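Local structure of peptidoglycan glycosyltransferase (Atopobium parvulum, 4OVD) at residues Met356-Glu360 against Thr361-Gly365. The protein is a penicillin-binding protein that combines a dimerisation domain with a penicillin-binding transpeptidase domain. Numbering follows the deposited sequence.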
loop_
_atom_site.group_PDB
_atom_site.type_symbol
_atom_site.label_atom_id
_atom_site.label_comp_id
_atom_site.label_asym_id
_atom_site.label_seq_id
_atom_site.Cartn_x
_atom_site.Cartn_y
_atom_site.Cartn_z
HETATM N N MSE A 356 17.333 8.724 12.784
HETATM C CA MSE A 356 16.314 9.445 12.014
HETATM C C MSE A 356 15.902 10.746 12.660
HETATM O O MSE A 356 15.834 11.839 12.027
HETATM C CB MSE A 356 15.098 8.571 11.860
HETATM C CG MSE A 356 15.196 7.428 10.897
HETATM SE SE MSE A 356 15.757 7.907 9.097
HETATM C CE MSE A 356 17.537 7.290 9.087
ATOM N N ALA A 357 15.713 10.701 13.959
ATOM C CA ALA A 357 15.283 11.947 14.660
ATOM C C ALA A 357 16.429 12.943 14.623
ATOM O O ALA A 357 16.210 14.140 14.617
ATOM C CB ALA A 357 14.933 11.657 16.093
ATOM N N PHE A 358 17.652 12.460 14.725
ATOM C CA PHE A 358 18.795 13.327 14.651
ATOM C C PHE A 358 18.830 13.999 13.277
ATOM O O PHE A 358 18.983 15.247 13.149
ATOM C CB PHE A 358 20.072 12.531 14.865
ATOM C CG PHE A 358 21.304 13.303 14.572
ATOM C CD1 PHE A 358 21.827 13.312 13.281
ATOM C CD2 PHE A 358 21.993 13.968 15.579
ATOM C CE1 PHE A 358 22.974 14.030 12.979
ATOM C CE2 PHE A 358 23.153 14.674 15.275
ATOM C CZ PHE A 358 23.625 14.726 13.955
ATOM N N LEU A 359 18.608 13.196 12.245
ATOM C CA LEU A 359 18.680 13.757 10.883
ATOM C C LEU A 359 17.652 14.831 10.698
ATOM O O LEU A 359 17.946 15.924 10.225
ATOM C CB LEU A 359 18.505 12.677 9.835
ATOM C CG LEU A 359 19.633 11.651 9.677
ATOM C CD1 LEU A 359 19.206 10.685 8.604
ATOM C CD2 LEU A 359 20.936 12.348 9.299
ATOM N N GLU A 360 16.435 14.560 11.114
ATOM C CA GLU A 360 15.367 15.553 10.936
ATOM C C GLU A 360 15.587 16.749 11.778
ATOM O O GLU A 360 15.280 17.843 11.338
ATOM C CB GLU A 360 13.986 14.966 11.257
ATOM C CG GLU A 360 12.767 15.793 10.829
ATOM C CD GLU A 360 12.509 17.025 11.661
ATOM O OE1 GLU A 360 12.856 17.010 12.854
ATOM O OE2 GLU A 360 11.870 17.966 11.120
ATOM N N THR A 361 16.031 16.570 13.011
ATOM C CA THR A 361 16.127 17.745 13.869
ATOM C C THR A 361 17.368 18.588 13.616
ATOM O O THR A 361 17.288 19.767 13.688
ATOM C CB THR A 361 16.056 17.407 15.378
ATOM O OG1 THR A 361 17.115 16.530 15.693
ATOM C CG2 THR A 361 14.711 16.743 15.771
ATOM N N GLN A 362 18.510 17.984 13.316
ATOM C CA GLN A 362 19.739 18.736 13.122
ATOM C C GLN A 362 20.031 19.113 11.691
ATOM O O GLN A 362 20.765 20.050 11.459
ATOM C CB GLN A 362 20.909 17.896 13.609
ATOM C CG GLN A 362 20.771 17.480 15.069
ATOM C CD GLN A 362 20.801 18.676 16.007
ATOM O OE1 GLN A 362 19.933 18.848 16.864
ATOM N NE2 GLN A 362 21.741 19.554 15.774
ATOM N N LEU A 363 19.517 18.368 10.722
ATOM C CA LEU A 363 19.855 18.662 9.343
ATOM C C LEU A 363 18.683 19.082 8.487
ATOM O O LEU A 363 18.824 20.019 7.740
ATOM C CB LEU A 363 20.473 17.435 8.704
ATOM C CG LEU A 363 21.710 16.932 9.473
ATOM C CD1 LEU A 363 22.201 15.647 8.870
ATOM C CD2 LEU A 363 22.795 18.002 9.405
ATOM N N ILE A 364 17.553 18.362 8.542
ATOM C CA ILE A 364 16.449 18.693 7.627
ATOM C C ILE A 364 15.704 19.900 8.115
ATOM O O ILE A 364 15.537 20.878 7.363
ATOM C CB ILE A 364 15.506 17.510 7.405
ATOM C CG1 ILE A 364 16.329 16.238 7.057
ATOM C CG2 ILE A 364 14.441 17.837 6.353
ATOM C CD1 ILE A 364 15.508 14.957 7.005
ATOM N N GLY A 365 15.215 19.862 9.345
ATOM C CA GLY A 365 14.482 21.010 9.840
ATOM C C GLY A 365 13.038 20.682 9.535
ATOM O O GLY A 365 12.731 19.999 8.551
#
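Q362 CG lies over one face of the F358 ring, 4.0 Å from the ring centroid and 24° off its normal, which qualifies as a CH-pi contact displaced toward the rim. L363 CD1 approaches the same ring obliquely, and F317 of strand 316-319 meets it at an inclined angle. The pair sits in the C-terminal turns of helix 353-364 in the transpeptidase domain, where an alpha-helix widens into a pi-type turn. F358 CG is anti to the backbone N (chi1 170°), which swings the ring along the helix to meet Q362 one turn on.

The widening of the helix can be read from the backbone bonds. Q362 N donates to F358 O at 2.8 Å in the regular i to i+4 pattern, whereas L359 O accepts both L363 N and, at 3.0 Å, I364 N, five residues on. Beside this forked acceptor, L359 CD2 and L363 CD1 touch at 3.6 Å, and F311 and F317 contact both leucines. G365 N extends the i to i+5 spacing by bonding E360 O, and G365, with positive phi, is the first residue to leave the helical conformation. A357 O is also gripped twice: T361 N and T361 OG1 reach it from opposite faces of the carbonyl plane, the hydroxyl donating at 2.8 Å with a C=O...OG1 angle of 142°.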